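Local structure of NADH:ubiquinone oxidoreductase, Na translocating, F subunit (Porphyromonas gingivalis, 2R6H) at residues N19-I24 / E199-E204; M168-A173 / Y259-G264; Y192-K197 / I220-P225. The protein binds flavin-adenine dinucleotide and belongs to the ferredoxin reductase-like flavoproteins, in which an antiparallel flavin domain is joined to a parallel-sheet NAD-binding domain. All coordinates share one frame; numbering follows the deposited sequence.

Interaction 2 is the most deeply buried of the three, an apolar helix-on-strand contact with all its touching residues inside the protein. Interaction 3 lies in the same parallel sheet, one of whose two outermost strands, 216-222, it includes; a backbone ladder holds it together, and it runs out into a charged pair at the surface. Interaction 1 differs in kind, joining a turn of the antiparallel flavin domain to the loop that precedes helix 203-212 of the other domain, with a phenylalanine ring and a carboxylate sharing the work. It touches both others: Y202 packs on R172 of 168-173, and I200 packs on I220 of 220-225.

Interaction 1: N19-I24 / E199-E204; sequences NVSTFI and EIFYEE. With SO4 (sulfate ion), chain F.
The tight part of this contact is the ring of F201, a buried side chain set against V20 and I24. F201 CG lies between its own backbone N and carbonyl carbon (chi1 54°), which turns the ring to the turn 19-24. V20 CG1 sits over one ring face, 3.5 Å from the centroid and 16° off the normal, a CH-pi contact slightly offset toward CD1. I24 approaches the same ring obliquely, its CD1 3.8 Å from F201 CE2. N104 and M168 add to the packing around F201 from outside the two segments.

A second grip is polar. The side chain of E199, bent at chi2, carries OE2 to T22, where it accepts from T22 OG1 at 2.5 Å, met from above the carboxylate plane, and weakly from T22 N at 3.0 Å. One carboxylate oxygen thus receives two donors from one residue, while OE1 has a weak bond from S196.

In the fold, 19-24 is the turn of a beta hairpin between strands 9-19 and 24-30 of the flavin domain, and 199-204 leads into helix 203-212 of the NAD-binding domain, so the contact bridges the domains. The turn is braced internally: N19 ND2 donates to S21 O at 2.9 Å, nearly along the C=O axis, and I24 O accepts from both V20 N and S21 N.

Beyond Y202, at the N-cap, the arrangement loosens, and E203 and E204 touch nothing of the turn. A sulfate ion, probably from the crystallisation liquor, sits at this helix start instead. Its O2 takes a nearly straight bond from E204 N at 2.7 Å, and its O1 a weak one from Y202 N. The helix end would probably favour the anion's charge there, and exposed E204 turns its carboxylate to R211.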
ATOM      1  N   ASN A  19       4.663 -11.141   6.886  1.00 37.95           N
ATOM      2  CA  ASN A  19       3.815 -10.039   7.327  1.00 37.57           C
ATOM      3  C   ASN A  19       4.615  -8.773   7.611  1.00 38.47           C
ATOM      4  O   ASN A  19       5.673  -8.823   8.239  1.00 39.65           O
ATOM      5  CB  ASN A  19       3.013 -10.444   8.565  1.00 37.47           C
ATOM      6  CG  ASN A  19       1.646 -11.002   8.218  1.00 39.42           C
ATOM      7  OD1 ASN A  19       1.530 -12.111   7.699  1.00 43.01           O
ATOM      8  ND2 ASN A  19       0.603 -10.232   8.504  1.00 41.30           N
ATOM      9  N   VAL A  20       4.103  -7.639   7.145  1.00 32.82           N
ATOM     10  CA  VAL A  20       4.781  -6.368   7.320  1.00 32.46           C
ATOM     11  C   VAL A  20       3.918  -5.439   8.231  1.00 31.97           C
ATOM     12  O   VAL A  20       4.409  -4.495   8.861  1.00 32.29           O
ATOM     13  CB  VAL A  20       5.144  -5.796   5.931  1.00 31.45           C
ATOM     14  CG1 VAL A  20       4.097  -4.804   5.431  1.00 29.59           C
ATOM     15  CG2 VAL A  20       6.522  -5.198   5.954  1.00 32.81           C
ATOM     16  N   SER A  21       2.628  -5.752   8.318  1.00 43.10           N
ATOM     17  CA  SER A  21       1.747  -5.195   9.337  1.00 42.99           C
ATOM     18  C   SER A  21       0.780  -6.303   9.649  1.00 42.17           C
ATOM     19  O   SER A  21       1.020  -7.443   9.273  1.00 42.67           O
ATOM     20  CB  SER A  21       0.968  -4.022   8.795  1.00 42.36           C
ATOM     21  OG  SER A  21       0.017  -4.504   7.873  1.00 43.18           O
ATOM     22  N   THR A  22      -0.336  -5.988  10.293  1.00 25.96           N
ATOM     23  CA  THR A  22      -1.272  -7.053  10.652  1.00 26.03           C
ATOM     24  C   THR A  22      -2.002  -7.681   9.454  1.00 25.16           C
ATOM     25  O   THR A  22      -2.255  -8.882   9.427  1.00 25.67           O
ATOM     26  CB  THR A  22      -2.297  -6.605  11.675  1.00 25.77           C
ATOM     27  OG1 THR A  22      -1.638  -6.333  12.915  1.00 27.01           O
ATOM     28  CG2 THR A  22      -3.305  -7.718  11.893  1.00 27.50           C
ATOM     29  N   PHE A  23      -2.327  -6.868   8.462  1.00 36.84           N
ATOM     30  CA  PHE A  23      -3.057  -7.371   7.324  1.00 36.18           C
ATOM     31  C   PHE A  23      -2.374  -7.097   5.973  1.00 36.49           C
ATOM     32  O   PHE A  23      -2.986  -7.243   4.902  1.00 36.65           O
ATOM     33  CB  PHE A  23      -4.460  -6.805   7.356  1.00 35.86           C
ATOM     34  CG  PHE A  23      -5.227  -7.208   8.556  1.00 36.55           C
ATOM     35  CD1 PHE A  23      -5.393  -8.547   8.865  1.00 37.64           C
ATOM     36  CD2 PHE A  23      -5.793  -6.259   9.381  1.00 35.43           C
ATOM     37  CE1 PHE A  23      -6.113  -8.929   9.988  1.00 37.58           C
ATOM     38  CE2 PHE A  23      -6.508  -6.634  10.501  1.00 36.34           C
ATOM     39  CZ  PHE A  23      -6.670  -7.963  10.805  1.00 37.64           C
ATOM     40  N   ILE A  24      -1.103  -6.712   6.011  1.00 23.24           N
ATOM     41  CA  ILE A  24      -0.350  -6.542   4.775  1.00 22.03           C
ATOM     42  C   ILE A  24       0.929  -7.369   4.774  1.00 23.54           C
ATOM     43  O   ILE A  24       1.830  -7.152   5.588  1.00 25.52           O
ATOM     44  CB  ILE A  24      -0.040  -5.077   4.514  1.00 20.79           C
ATOM     45  CG1 ILE A  24      -1.301  -4.261   4.770  1.00 21.75           C
ATOM     46  CG2 ILE A  24       0.428  -4.905   3.086  1.00 20.29           C
ATOM     47  CD1 ILE A  24      -1.097  -2.789   4.700  1.00 23.77           C
ATOM     48  N   GLU A 199       1.249  -0.974  13.097  1.00 55.06           N
ATOM     49  CA  GLU A 199       0.871  -1.117  11.700  1.00 53.73           C
ATOM     50  C   GLU A 199       1.730  -0.311  10.722  1.00 52.90           C
ATOM     51  O   GLU A 199       1.470  -0.285   9.520  1.00 52.30           O
ATOM     52  CB  GLU A 199      -0.608  -0.780  11.531  1.00 52.91           C
ATOM     53  CG  GLU A 199      -1.516  -2.000  11.536  1.00 57.58           C
ATOM     54  CD  GLU A 199      -1.302  -2.915  12.735  1.00 66.33           C
ATOM     55  OE1 GLU A 199      -1.725  -2.560  13.860  1.00 71.27           O
ATOM     56  OE2 GLU A 199      -0.731  -4.006  12.545  1.00 69.88           O
ATOM     57  N   ILE A 200       2.768   0.334  11.227  1.00 39.57           N
ATOM     58  CA  ILE A 200       3.650   1.089  10.361  1.00 39.63           C
ATOM     59  C   ILE A 200       4.680   0.165   9.735  1.00 39.81           C
ATOM     60  O   ILE A 200       5.145  -0.776  10.379  1.00 41.61           O
ATOM     61  CB  ILE A 200       4.393   2.150  11.155  1.00 41.60           C
ATOM     62  CG1 ILE A 200       3.392   3.077  11.850  1.00 41.42           C
ATOM     63  CG2 ILE A 200       5.348   2.922  10.241  1.00 43.81           C
ATOM     64  CD1 ILE A 200       3.915   3.685  13.154  1.00 45.58           C
ATOM     65  N   PHE A 201       5.032   0.422   8.483  1.00 36.83           N
ATOM     66  CA  PHE A 201       6.143  -0.287   7.862  1.00 37.74           C
ATOM     67  C   PHE A 201       6.859   0.595   6.840  1.00 37.61           C
ATOM     68  O   PHE A 201       6.300   1.581   6.362  1.00 36.68           O
ATOM     69  CB  PHE A 201       5.693  -1.616   7.241  1.00 37.11           C
ATOM     70  CG  PHE A 201       4.556  -1.484   6.272  1.00 37.12           C
ATOM     71  CD1 PHE A 201       4.788  -1.484   4.905  1.00 39.25           C
ATOM     72  CD2 PHE A 201       3.249  -1.365   6.721  1.00 36.41           C
ATOM     73  CE1 PHE A 201       3.737  -1.363   4.003  1.00 35.80           C
ATOM     74  CE2 PHE A 201       2.202  -1.247   5.819  1.00 36.00           C
ATOM     75  CZ  PHE A 201       2.450  -1.247   4.461  1.00 33.78           C
ATOM     76  N   TYR A 202       8.104   0.232   6.538  1.00 35.65           N
ATOM     77  CA  TYR A 202       8.976   0.983   5.636  1.00 36.13           C
ATOM     78  C   TYR A 202       9.479   2.285   6.228  1.00 36.96           C
ATOM     79  O   TYR A 202      10.017   3.110   5.502  1.00 37.03           O
ATOM     80  CB  TYR A 202       8.306   1.271   4.288  1.00 34.57           C
ATOM     81  CG  TYR A 202       8.064   0.054   3.434  1.00 33.83           C
ATOM     82  CD1 TYR A 202       8.974  -0.997   3.401  1.00 34.16           C
ATOM     83  CD2 TYR A 202       6.935  -0.033   2.638  1.00 32.95           C
ATOM     84  CE1 TYR A 202       8.754  -2.106   2.618  1.00 32.92           C
ATOM     85  CE2 TYR A 202       6.697  -1.137   1.847  1.00 33.60           C
ATOM     86  CZ  TYR A 202       7.609  -2.167   1.838  1.00 35.13           C
ATOM     87  OH  TYR A 202       7.363  -3.253   1.038  1.00 35.79           O
ATOM     88  N   GLU A 203       9.325   2.474   7.535  1.00 40.03           N
ATOM     89  CA  GLU A 203       9.669   3.760   8.122  1.00 41.22           C
ATOM     90  C   GLU A 203      11.134   4.123   7.947  1.00 42.79           C
ATOM     91  O   GLU A 203      11.452   5.239   7.550  1.00 43.97           O
ATOM     92  CB  GLU A 203       9.298   3.849   9.595  1.00 40.81           C
ATOM     93  CG  GLU A 203       9.781   5.165  10.197  1.00 43.27           C
ATOM     94  CD  GLU A 203       9.370   5.387  11.647  1.00 43.91           C
ATOM     95  OE1 GLU A 203       8.748   4.475  12.248  1.00 49.40           O
ATOM     96  OE2 GLU A 203       9.665   6.486  12.177  1.00 46.58           O
ATOM     97  N   GLU A 204      12.035   3.197   8.236  1.00 43.73           N
ATOM     98  CA  GLU A 204      13.445   3.542   8.189  1.00 45.72           C
ATOM     99  C   GLU A 204      13.880   3.948   6.774  1.00 46.29           C
ATOM    100  O   GLU A 204      14.637   4.901   6.609  1.00 46.95           O
ATOM    101  CB  GLU A 204      14.306   2.423   8.778  1.00 46.86           C
ATOM    102  CG  GLU A 204      15.821   2.664   8.710  1.00 51.83           C
ATOM    103  CD  GLU A 204      16.316   3.838   9.554  1.00 57.67           C
ATOM    104  OE1 GLU A 204      15.526   4.396  10.356  1.00 59.68           O
ATOM    105  OE2 GLU A 204      17.508   4.196   9.402  1.00 60.11           O
TER
HETATM  106  S   SO4 F   8      11.040  -0.738   8.889  1.00128.57           S
HETATM  107  O1  SO4 F   8       9.604  -0.936   9.072  1.00128.72           O
HETATM  108  O2  SO4 F   8      11.309   0.684   8.687  1.00129.02           O
HETATM  109  O3  SO4 F   8      11.764  -1.191  10.076  1.00128.43           O
HETATM  110  O4  SO4 F   8      11.474  -1.499   7.717  1.00128.16           O

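Interaction 2: M168-A173 / Y259-G264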
HETATM    1  N   MSE A 168       0.588   2.052   0.369  1.00 46.48           N
HETATM    2  CA  MSE A 168       2.012   2.335   0.500  1.00 48.02           C
HETATM    3  C   MSE A 168       2.754   2.043  -0.800  1.00 48.60           C
HETATM    4  O   MSE A 168       3.787   2.649  -1.084  1.00 49.90           O
HETATM    5  CB  MSE A 168       2.616   1.518   1.646  1.00 49.03           C
HETATM    6  CG  MSE A 168       3.147   2.360   2.794  1.00 52.29           C
HETATM    7 SE   MSE A 168       4.876   3.169   2.398  1.00 57.55          SE
HETATM    8  CE  MSE A 168       5.190   4.064   4.101  1.00 54.98           C
ATOM      9  N   ALA A 169       2.221   1.113  -1.584  1.00 56.85           N
ATOM     10  CA  ALA A 169       2.999   0.451  -2.624  1.00 56.99           C
ATOM     11  C   ALA A 169       3.405   1.432  -3.718  1.00 56.74           C
ATOM     12  O   ALA A 169       4.588   1.578  -4.027  1.00 58.82           O
ATOM     13  CB  ALA A 169       2.214  -0.710  -3.216  1.00 57.60           C
ATOM     14  N   PRO A 170       2.417   2.104  -4.301  1.00 37.19           N
ATOM     15  CA  PRO A 170       2.662   3.011  -5.427  1.00 36.63           C
ATOM     16  C   PRO A 170       3.471   4.232  -5.005  1.00 35.27           C
ATOM     17  O   PRO A 170       4.417   4.614  -5.695  1.00 35.96           O
ATOM     18  CB  PRO A 170       1.251   3.433  -5.843  1.00 37.24           C
ATOM     19  CG  PRO A 170       0.389   2.291  -5.438  1.00 38.11           C
ATOM     20  CD  PRO A 170       0.994   1.748  -4.175  1.00 37.03           C
ATOM     21  N   LEU A 171       3.097   4.836  -3.881  1.00 29.84           N
ATOM     22  CA  LEU A 171       3.805   6.002  -3.366  1.00 28.28           C
ATOM     23  C   LEU A 171       5.283   5.695  -3.141  1.00 28.23           C
ATOM     24  O   LEU A 171       6.157   6.428  -3.603  1.00 29.82           O
ATOM     25  CB  LEU A 171       3.165   6.485  -2.064  1.00 27.54           C
ATOM     26  CG  LEU A 171       1.801   7.166  -2.192  1.00 26.33           C
ATOM     27  CD1 LEU A 171       1.123   6.772  -3.495  1.00 25.91           C
ATOM     28  CD2 LEU A 171       0.918   6.830  -1.000  1.00 26.95           C
ATOM     29  N   ARG A 172       5.553   4.607  -2.427  1.00 30.69           N
ATOM     30  CA  ARG A 172       6.922   4.237  -2.085  1.00 31.81           C
ATOM     31  C   ARG A 172       7.767   4.029  -3.337  1.00 33.25           C
ATOM     32  O   ARG A 172       8.939   4.403  -3.375  1.00 35.46           O
ATOM     33  CB  ARG A 172       6.936   2.970  -1.225  1.00 31.43           C
ATOM     34  CG  ARG A 172       8.305   2.326  -1.091  1.00 32.72           C
ATOM     35  CD  ARG A 172       8.280   1.179  -0.094  1.00 33.96           C
ATOM     36  NE  ARG A 172       9.624   0.723   0.249  1.00 34.98           N
ATOM     37  CZ  ARG A 172      10.242  -0.292  -0.346  1.00 35.71           C
ATOM     38  NH1 ARG A 172       9.638  -0.962  -1.318  1.00 37.31           N
ATOM     39  NH2 ARG A 172      11.465  -0.638   0.031  1.00 35.70           N
ATOM     40  N   ALA A 173       7.164   3.432  -4.360  1.00 34.32           N
ATOM     41  CA  ALA A 173       7.831   3.252  -5.643  1.00 34.88           C
ATOM     42  C   ALA A 173       8.181   4.594  -6.276  1.00 35.26           C
ATOM     43  O   ALA A 173       9.293   4.787  -6.770  1.00 36.88           O
ATOM     44  CB  ALA A 173       6.960   2.430  -6.583  1.00 34.89           C
ATOM     45  N   TYR A 259      -0.327  13.416  -4.570  1.00 37.13           N
ATOM     46  CA  TYR A 259      -0.372  12.021  -4.963  1.00 37.51           C
ATOM     47  C   TYR A 259      -0.872  11.203  -3.793  1.00 36.88           C
ATOM     48  O   TYR A 259      -0.211  11.114  -2.774  1.00 35.91           O
ATOM     49  CB  TYR A 259       1.005  11.546  -5.440  1.00 37.52           C
ATOM     50  CG  TYR A 259       1.539  12.352  -6.606  1.00 38.51           C
ATOM     51  CD1 TYR A 259       1.349  11.934  -7.918  1.00 39.31           C
ATOM     52  CD2 TYR A 259       2.210  13.544  -6.394  1.00 39.90           C
ATOM     53  CE1 TYR A 259       1.826  12.685  -8.979  1.00 41.36           C
ATOM     54  CE2 TYR A 259       2.692  14.294  -7.449  1.00 42.40           C
ATOM     55  CZ  TYR A 259       2.499  13.864  -8.735  1.00 41.95           C
ATOM     56  OH  TYR A 259       2.985  14.628  -9.762  1.00 44.43           O
HETATM   57  N   MSE A 260      -2.058  10.632  -3.915  1.00 53.27           N
HETATM   58  CA  MSE A 260      -2.547   9.793  -2.839  1.00 54.42           C
HETATM   59  C   MSE A 260      -2.945   8.412  -3.314  1.00 53.19           C
HETATM   60  O   MSE A 260      -3.348   8.230  -4.452  1.00 54.31           O
HETATM   61  CB  MSE A 260      -3.707  10.455  -2.104  1.00 53.75           C
HETATM   62  CG  MSE A 260      -5.078  10.039  -2.570  1.00 57.71           C
HETATM   63 SE   MSE A 260      -6.465  10.925  -1.508  1.00 61.81          SE
HETATM   64  CE  MSE A 260      -5.680  10.676   0.248  1.00 61.23           C
ATOM     65  N   CYS A 261      -2.796   7.438  -2.427  1.00 40.86           N
ATOM     66  CA  CYS A 261      -3.363   6.124  -2.633  1.00 39.52           C
ATOM     67  C   CYS A 261      -3.758   5.537  -1.295  1.00 37.68           C
ATOM     68  O   CYS A 261      -2.962   5.499  -0.362  1.00 37.38           O
ATOM     69  CB  CYS A 261      -2.387   5.196  -3.334  1.00 39.69           C
ATOM     70  SG  CYS A 261      -3.189   3.670  -3.866  1.00 40.17           S
ATOM     71  N   GLY A 262      -5.000   5.084  -1.208  1.00 39.32           N
ATOM     72  CA  GLY A 262      -5.522   4.511   0.013  1.00 37.62           C
ATOM     73  C   GLY A 262      -6.997   4.234  -0.169  1.00 38.12           C
ATOM     74  O   GLY A 262      -7.533   4.416  -1.267  1.00 39.55           O
ATOM     75  N   PRO A 263      -7.665   3.801   0.909  1.00 31.40           N
ATOM     76  CA  PRO A 263      -9.045   3.298   0.887  1.00 31.75           C
ATOM     77  C   PRO A 263     -10.079   4.389   0.626  1.00 32.68           C
ATOM     78  O   PRO A 263      -9.771   5.565   0.778  1.00 32.96           O
ATOM     79  CB  PRO A 263      -9.224   2.714   2.290  1.00 31.49           C
ATOM     80  CG  PRO A 263      -7.826   2.534   2.807  1.00 30.44           C
ATOM     81  CD  PRO A 263      -7.058   3.663   2.239  1.00 30.32           C
ATOM     82  N   GLY A 264     -11.285   3.991   0.238  1.00 35.52           N
ATOM     83  CA  GLY A 264     -12.314   4.925  -0.176  1.00 37.14           C
ATOM     84  C   GLY A 264     -12.654   6.025   0.813  1.00 37.50           C
ATOM     85  O   GLY A 264     -12.779   7.198   0.431  1.00 38.73           O
TER
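L171 and C261 form the centre of this buried contact: L171 CD1 lies 3.9 Å from C261 CB, and the other methyl, CD2, stands 4.0 Å from C261 N, so both methyls rest against the same side of the start of that residue. The setting is the Rossmann-like alpha/beta domain of the NAD-binding family, where helix 168-181 packs on the parallel sheet through strand 256-261. The short axes pass 7.8 Å apart at 150°, roughly antiparallel. P170 completes the first shell, its CG facing C261 SG; the side-chain meetings are apolar, and the leucine methyls also lie against the strand backbone.

A torsion sets the sulfur: C261 SG is anti to its backbone N (chi1 -169°), which swings it to P170. The next shell fixes the strand: C261 pairs with I162 through the backbone, and M260, a selenomethionine, points away from the helix to pack on M266, A267 and V270 of helix 264-277. Y259, by contrast with M260, starts toward the helix, but its ring leads away to stack with F285, and its hydroxyl is bonded to Q153 and E257.

On the helix side A169 touches the flavin-adenine dinucleotide, so this helix start lines the flavin pocket. C261-G262-P263 matches a Cys-Gly-Pro run recurrent in ferredoxin reductase-like proteins. The sulfur of C261 comes to 4.1 Å from the ring carbon CG of P170.

Interaction 3: Y192-K197 / I220-P225; sequences YGARSK and IALSDP
The guanidinium of R195 and the carboxylate of D224 lie stacked, their planes 5° apart, with D224 OD1 over the centre of one guanidinium face. D224 OD1 is 3.9 Å from R195 NH2, a long salt bridge of charges alone: the oxygen stands well out of the guanidinium plane, so no N-H points at it. Both side chains are poorly ordered, which weakens the evidence for a fixed pose. OD1 also accepts from S223 OG at 2.8 Å, met from above the carboxylate plane. The other flat group is the ring of Y192, whose CG is anti to the backbone N (chi1 179°); it touches F201, and its hydroxyl is bonded to G165 O.

Strands 188-194 and 216-222, joined through helix 203-212, form a beta-alpha-beta unit of the Rossmann-like domain, and their ends meet here as parallel neighbours with axes 4.8 Å apart, crossing at -28°. Three bonds alternate across the ladder: A221 N to Y192 O, A194 N to A221 O at 3.0 Å, and S223 N to A194 O at 3.0 Å, each in the plane of its carbonyl. The pairing then continues past the strands, where D224 N meets a lone pair of R195 O at 2.8 Å.

Y192, A194, I220 and L222 share one sheet face, on which A194 CB lies 4.1 Å from L222 CD2. The same methyl meets S196 C, while the other, L222 CD1, rests 3.6 Å from K197 N, so that both branches lie against one side of the S196-K197 peptide. A221 points to the opposite face, beside glycine G193, and I220 is touched by E203 and R207 of helix 203-212.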
ATOM      1  N   TYR A 192       1.675   9.396   5.762  1.00 33.24           N
ATOM      2  CA  TYR A 192       1.034   8.078   5.762  1.00 32.79           C
ATOM      3  C   TYR A 192       0.213   7.847   7.024  1.00 32.58           C
ATOM      4  O   TYR A 192       0.705   8.028   8.130  1.00 32.88           O
ATOM      5  CB  TYR A 192       2.091   6.980   5.637  1.00 34.10           C
ATOM      6  CG  TYR A 192       1.533   5.571   5.640  1.00 34.89           C
ATOM      7  CD1 TYR A 192       1.074   4.981   4.466  1.00 36.01           C
ATOM      8  CD2 TYR A 192       1.476   4.826   6.811  1.00 35.15           C
ATOM      9  CE1 TYR A 192       0.566   3.689   4.464  1.00 34.06           C
ATOM     10  CE2 TYR A 192       0.975   3.541   6.817  1.00 35.60           C
ATOM     11  CZ  TYR A 192       0.524   2.979   5.644  1.00 35.91           C
ATOM     12  OH  TYR A 192       0.021   1.706   5.661  1.00 35.29           O
ATOM     13  N   GLY A 193      -1.033   7.430   6.863  1.00 42.01           N
ATOM     14  CA  GLY A 193      -1.876   7.163   8.012  1.00 42.43           C
ATOM     15  C   GLY A 193      -2.057   5.692   8.331  1.00 42.78           C
ATOM     16  O   GLY A 193      -2.419   4.891   7.473  1.00 42.94           O
ATOM     17  N   ALA A 194      -1.805   5.325   9.577  1.00 30.97           N
ATOM     18  CA  ALA A 194      -1.996   3.949  10.006  1.00 31.35           C
ATOM     19  C   ALA A 194      -2.844   3.944  11.270  1.00 32.25           C
ATOM     20  O   ALA A 194      -2.878   4.932  11.996  1.00 32.28           O
ATOM     21  CB  ALA A 194      -0.649   3.272  10.241  1.00 32.00           C
ATOM     22  N   ARG A 195      -3.535   2.847  11.541  1.00 55.41           N
ATOM     23  CA  ARG A 195      -4.394   2.846  12.711  1.00 57.67           C
ATOM     24  C   ARG A 195      -3.597   2.957  14.020  1.00 57.79           C
ATOM     25  O   ARG A 195      -3.936   3.771  14.864  1.00 59.03           O
ATOM     26  CB  ARG A 195      -5.404   1.690  12.696  1.00 58.05           C
ATOM     27  CG  ARG A 195      -5.159   0.570  13.673  1.00 61.76           C
ATOM     28  CD  ARG A 195      -6.242  -0.513  13.552  1.00 62.53           C
ATOM     29  NE  ARG A 195      -7.370  -0.290  14.465  1.00 74.33           N
ATOM     30  CZ  ARG A 195      -8.632  -0.035  14.094  1.00 77.52           C
ATOM     31  NH1 ARG A 195      -8.972   0.033  12.805  1.00 78.15           N
ATOM     32  NH2 ARG A 195      -9.567   0.148  15.024  1.00 78.56           N
ATOM     33  N   SER A 196      -2.522   2.185  14.173  1.00 28.82           N
ATOM     34  CA  SER A 196      -1.661   2.269  15.370  1.00 30.29           C
ATOM     35  C   SER A 196      -0.173   2.053  15.086  1.00 31.19           C
ATOM     36  O   SER A 196       0.206   1.685  13.975  1.00 30.66           O
ATOM     37  CB  SER A 196      -2.089   1.252  16.430  1.00 31.83           C
ATOM     38  OG  SER A 196      -1.559  -0.037  16.144  1.00 34.68           O
ATOM     39  N   LYS A 197       0.668   2.231  16.103  1.00 30.48           N
ATOM     40  CA  LYS A 197       2.110   2.092  15.898  1.00 31.36           C
ATOM     41  C   LYS A 197       2.533   0.769  15.277  1.00 30.79           C
ATOM     42  O   LYS A 197       3.452   0.747  14.475  1.00 30.78           O
ATOM     43  CB  LYS A 197       2.908   2.314  17.180  1.00 32.38           C
ATOM     44  CG  LYS A 197       4.389   2.451  16.893  1.00 33.86           C
ATOM     45  CD  LYS A 197       5.190   3.015  18.066  1.00 38.55           C
ATOM     46  CE  LYS A 197       5.784   1.910  18.934  1.00 39.96           C
ATOM     47  NZ  LYS A 197       7.174   2.243  19.392  1.00 39.86           N
ATOM     48  N   ILE A 220       4.114  10.236  10.054  1.00 36.00           N
ATOM     49  CA  ILE A 220       3.139   9.196  10.349  1.00 34.93           C
ATOM     50  C   ILE A 220       2.016   9.762  11.215  1.00 34.27           C
ATOM     51  O   ILE A 220       2.271  10.579  12.085  1.00 36.04           O
ATOM     52  CB  ILE A 220       3.807   8.067  11.109  1.00 36.24           C
ATOM     53  CG1 ILE A 220       4.692   7.268  10.168  1.00 35.92           C
ATOM     54  CG2 ILE A 220       2.773   7.183  11.763  1.00 36.48           C
ATOM     55  CD1 ILE A 220       5.824   6.613  10.882  1.00 39.85           C
ATOM     56  N   ALA A 221       0.774   9.359  10.965  1.00 27.93           N
ATOM     57  CA  ALA A 221      -0.344   9.786  11.801  1.00 27.78           C
ATOM     58  C   ALA A 221      -1.184   8.579  12.163  1.00 27.47           C
ATOM     59  O   ALA A 221      -1.631   7.829  11.297  1.00 27.04           O
ATOM     60  CB  ALA A 221      -1.193  10.828  11.098  1.00 27.20           C
ATOM     61  N   LEU A 222      -1.396   8.381  13.451  1.00 29.45           N
ATOM     62  CA  LEU A 222      -2.121   7.211  13.895  1.00 29.50           C
ATOM     63  C   LEU A 222      -3.570   7.576  14.179  1.00 29.55           C
ATOM     64  O   LEU A 222      -3.835   8.561  14.855  1.00 30.40           O
ATOM     65  CB  LEU A 222      -1.435   6.640  15.129  1.00 30.38           C
ATOM     66  CG  LEU A 222       0.043   6.340  14.856  1.00 31.25           C
ATOM     67  CD1 LEU A 222       0.714   5.809  16.104  1.00 34.08           C
ATOM     68  CD2 LEU A 222       0.197   5.370  13.688  1.00 29.29           C
ATOM     69  N   SER A 223      -4.512   6.802  13.654  1.00 29.84           N
ATOM     70  CA  SER A 223      -5.922   7.102  13.879  1.00 30.99           C
ATOM     71  C   SER A 223      -6.467   6.566  15.211  1.00 32.85           C
ATOM     72  O   SER A 223      -7.241   7.244  15.874  1.00 33.20           O
ATOM     73  CB  SER A 223      -6.752   6.570  12.726  1.00 30.20           C
ATOM     74  OG  SER A 223      -6.693   5.158  12.697  1.00 31.87           O
ATOM     75  N   ASP A 224      -6.069   5.353  15.594  1.00 60.14           N
ATOM     76  CA  ASP A 224      -6.490   4.767  16.862  1.00 62.99           C
ATOM     77  C   ASP A 224      -5.286   4.277  17.651  1.00 63.56           C
ATOM     78  O   ASP A 224      -5.168   3.077  17.876  1.00 64.21           O
ATOM     79  CB  ASP A 224      -7.401   3.544  16.643  1.00 64.59           C
ATOM     80  CG  ASP A 224      -8.599   3.817  15.706  1.00 70.95           C
ATOM     81  OD1 ASP A 224      -8.423   3.860  14.460  1.00 74.33           O
ATOM     82  OD2 ASP A 224      -9.743   3.930  16.215  1.00 77.91           O
ATOM     83  N   PRO A 225      -4.395   5.188  18.085  1.00 34.51           N
ATOM     84  CA  PRO A 225      -3.167   4.749  18.769  1.00 36.38           C
ATOM     85  C   PRO A 225      -3.492   3.889  19.979  1.00 38.40           C
ATOM     86  O   PRO A 225      -4.467   4.181  20.673  1.00 38.62           O
ATOM     87  CB  PRO A 225      -2.515   6.054  19.240  1.00 37.00           C
ATOM     88  CG  PRO A 225      -3.144   7.118  18.471  1.00 35.59           C
ATOM     89  CD  PRO A 225      -4.521   6.652  18.067  1.00 34.48           C
TER